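PDB 3GO9: insulinase family protease from Yersinia pestis, which belongs by sequence to the insulinase (M16) family of metalloproteases and is predicted, not demonstrated, to be a protease. Local coordinates for residues His72-Met80 against Ala151-Thr162. Residues are numbered along the deposited sequence; the frame is centred on the assembly and turned at random.
Sequences HLLPRLALM and AALNTATDPIAT. With ZN (zinc ion), chain C.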
# COMPACT_ATOMS: atom_id res chain seq x y z
N HIS A 72 14.82 9.91 -7.75
CA HIS A 72 14.69 8.67 -8.57
C HIS A 72 16.03 8.21 -9.14
O HIS A 72 16.20 7.00 -9.43
CB HIS A 72 13.66 8.92 -9.66
CG HIS A 72 13.23 7.69 -10.40
ND1 HIS A 72 12.35 6.79 -9.85
CD2 HIS A 72 13.48 7.28 -11.66
CE1 HIS A 72 12.10 5.84 -10.74
NE2 HIS A 72 12.81 6.10 -11.82
N LEU A 73 16.96 9.12 -9.36
CA LEU A 73 18.28 8.81 -9.93
C LEU A 73 19.21 8.14 -8.92
O LEU A 73 19.95 7.21 -9.24
CB LEU A 73 18.97 10.05 -10.52
CG LEU A 73 20.35 9.88 -11.12
CD1 LEU A 73 20.37 8.83 -12.16
CD2 LEU A 73 20.87 11.19 -11.67
N LEU A 74 19.16 8.61 -7.66
CA LEU A 74 20.11 8.14 -6.64
C LEU A 74 20.16 6.62 -6.57
O LEU A 74 21.24 6.07 -6.57
CB LEU A 74 19.82 8.77 -5.27
CG LEU A 74 19.99 10.28 -5.09
CD1 LEU A 74 19.47 10.76 -3.71
CD2 LEU A 74 21.45 10.66 -5.34
N PRO A 75 19.01 5.92 -6.49
CA PRO A 75 19.15 4.49 -6.36
C PRO A 75 19.75 3.81 -7.57
O PRO A 75 20.37 2.73 -7.41
CB PRO A 75 17.72 4.00 -6.10
CG PRO A 75 16.87 5.13 -6.31
CD PRO A 75 17.61 6.36 -6.31
N ARG A 76 19.60 4.40 -8.77
CA ARG A 76 20.22 3.79 -9.93
C ARG A 76 21.77 3.83 -9.80
O ARG A 76 22.49 2.93 -10.24
CB ARG A 76 19.77 4.52 -11.19
CG ARG A 76 20.05 3.66 -12.43
CD ARG A 76 19.68 4.39 -13.70
NE ARG A 76 18.25 4.65 -13.87
CZ ARG A 76 17.73 5.02 -15.04
NH1 ARG A 76 18.53 5.18 -16.09
NH2 ARG A 76 16.43 5.27 -15.16
N LEU A 77 22.28 4.88 -9.17
CA LEU A 77 23.72 4.99 -8.92
C LEU A 77 24.25 3.79 -8.08
O LEU A 77 25.32 3.25 -8.40
CB LEU A 77 24.07 6.34 -8.27
CG LEU A 77 23.64 7.55 -9.04
CD1 LEU A 77 24.06 8.83 -8.22
CD2 LEU A 77 24.20 7.62 -10.48
N ALA A 78 23.50 3.43 -7.06
CA ALA A 78 23.79 2.37 -6.14
C ALA A 78 23.90 1.01 -6.86
O ALA A 78 24.56 0.09 -6.37
CB ALA A 78 22.73 2.30 -4.97
N LEU A 79 23.27 0.91 -8.04
CA LEU A 79 23.38 -0.31 -8.88
C LEU A 79 24.53 -0.22 -9.88
O LEU A 79 24.92 -1.23 -10.46
CB LEU A 79 22.08 -0.57 -9.65
CG LEU A 79 20.87 -0.78 -8.77
CD1 LEU A 79 19.48 -0.76 -9.54
CD2 LEU A 79 20.99 -2.11 -7.96
N MSE A 80 25.06 0.96 -10.15
CA MSE A 80 26.20 1.08 -11.04
C MSE A 80 27.45 0.67 -10.30
O MSE A 80 28.31 -0.01 -10.85
CB MSE A 80 26.37 2.52 -11.53
CG MSE A 80 25.19 3.10 -12.22
SE MSE A 80 24.72 2.19 -13.89
CE MSE A 80 23.59 0.89 -13.29
N ALA A 151 27.13 6.74 -16.40
CA ALA A 151 26.79 5.34 -16.59
C ALA A 151 25.29 5.09 -16.36
O ALA A 151 24.65 4.40 -17.14
CB ALA A 151 27.64 4.48 -15.68
N ALA A 152 24.74 5.68 -15.31
CA ALA A 152 23.34 5.53 -14.99
C ALA A 152 22.42 6.07 -16.10
O ALA A 152 21.36 5.49 -16.39
CB ALA A 152 23.03 6.25 -13.60
N LEU A 153 22.81 7.16 -16.72
CA LEU A 153 21.97 7.79 -17.73
C LEU A 153 22.04 7.04 -19.05
O LEU A 153 21.21 7.25 -19.92
CB LEU A 153 22.43 9.24 -17.93
CG LEU A 153 22.09 10.07 -16.68
CD1 LEU A 153 22.62 11.48 -16.79
CD2 LEU A 153 20.60 10.11 -16.41
N ASN A 154 23.05 6.17 -19.19
CA ASN A 154 23.23 5.39 -20.42
C ASN A 154 22.78 3.91 -20.29
O ASN A 154 23.08 3.11 -21.16
CB ASN A 154 24.68 5.49 -20.86
CG ASN A 154 24.97 6.82 -21.51
OD1 ASN A 154 24.57 7.02 -22.64
ND2 ASN A 154 25.59 7.75 -20.78
N THR A 155 22.03 3.55 -19.24
CA THR A 155 21.46 2.17 -19.16
C THR A 155 20.30 1.93 -20.14
O THR A 155 19.48 2.81 -20.41
CB THR A 155 21.05 1.79 -17.70
OG1 THR A 155 19.91 2.58 -17.26
CG2 THR A 155 22.22 2.01 -16.72
N ALA A 156 20.23 0.71 -20.69
CA ALA A 156 19.17 0.39 -21.65
C ALA A 156 17.80 0.38 -21.01
O ALA A 156 16.79 0.60 -21.70
CB ALA A 156 19.44 -0.98 -22.33
N THR A 157 17.75 0.10 -19.71
CA THR A 157 16.48 -0.03 -19.03
C THR A 157 16.48 0.76 -17.74
O THR A 157 17.51 1.25 -17.33
CB THR A 157 16.18 -1.52 -18.67
OG1 THR A 157 17.20 -2.04 -17.81
CG2 THR A 157 16.11 -2.36 -19.99
N ASP A 158 15.32 0.85 -17.12
CA ASP A 158 15.18 1.60 -15.87
C ASP A 158 14.83 0.64 -14.79
O ASP A 158 13.68 0.19 -14.69
CB ASP A 158 14.07 2.61 -16.03
CG ASP A 158 13.75 3.26 -14.76
OD1 ASP A 158 14.68 3.33 -13.86
OD2 ASP A 158 12.55 3.62 -14.68
N PRO A 159 15.81 0.30 -13.92
CA PRO A 159 15.47 -0.67 -12.89
C PRO A 159 14.72 -0.07 -11.72
O PRO A 159 14.29 -0.80 -10.85
CB PRO A 159 16.85 -1.17 -12.44
CG PRO A 159 17.72 -0.02 -12.60
CD PRO A 159 17.20 0.74 -13.84
N ILE A 160 14.55 1.25 -11.68
CA ILE A 160 13.92 1.91 -10.54
C ILE A 160 12.43 2.20 -10.82
O ILE A 160 12.08 2.88 -11.80
CB ILE A 160 14.65 3.25 -10.21
CG1 ILE A 160 16.17 3.02 -10.12
CG2 ILE A 160 14.12 3.87 -8.86
CD1 ILE A 160 16.62 1.87 -9.18
N ALA A 161 11.57 1.66 -9.99
CA ALA A 161 10.15 1.79 -10.16
C ALA A 161 9.63 3.00 -9.44
O ALA A 161 10.35 3.64 -8.65
CB ALA A 161 9.43 0.54 -9.63
N THR A 162 8.37 3.30 -9.70
CA THR A 162 7.71 4.33 -8.93
C THR A 162 6.54 3.77 -8.13
O THR A 162 6.06 2.67 -8.37
CB THR A 162 7.14 5.43 -9.87
OG1 THR A 162 6.26 4.84 -10.84
CG2 THR A 162 8.27 6.14 -10.63
ZN ZN C . 12.19 4.78 -13.21
O HOH W 1 17.71 4.31 -18.99
O HOH W 2 12.73 5.95 -14.22
O HOH W 3 10.29 4.71 -13.25
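Ala152 is the tight point: its CB sits as a knob in a hole formed by Leu73, Arg76, Leu77 and Met80 of residues 72-80, closest to Leu77 CD2 at 3.6 Å. A second apolar patch forms round Ile160, whose CD1 meets Pro75 CB and Leu79 CD1, while Leu79 CD1 also lies 3.6 Å from Pro159 CG. Ile160 and Pro75 both pack on strand 107-109. Between the patches runs Arg76, with CG anti to its own N (chi1 -163°) and a bend at chi3 that brings the guanidinium over to the loop. Arg76 NH1 donates to Ala152 O, near the guanidinium plane, at 2.9 Å and 151°; NH2 makes a salt bridge to Asp158 OD1, though as a hydrogen bond it is weak.

His72-Arg76 reads His-Leu-Leu-Pro-Arg where active M16 enzymes carry the inverted zinc motif His-X-X-Glu-His, so the general-base glutamate and the second histidine are replaced by Pro75 and Arg76. Zinc is nevertheless bound here, by His72 NE2 at 2.0 Å, Asp158 OD2 at 1.9 Å and, more loosely, Ile160 O at 2.4 Å, with water completing the sphere. Ile160 also lays CB and CG2 over one face of the imidazole, a CH-pi contact, and ND1 is tied to Thr109. Asp158 thus divides its carboxylate: OD2 goes to the metal, while OD1 takes Arg76 and, from above the carboxylate plane, Ile160 N, closing an Asx turn. On the solvent side, with Thr157 and Asp158 exposed, Thr155 OG1 braces the loop internally by donating to Thr157 O, and a water links Arg76 NH1 only weakly to Thr155 O.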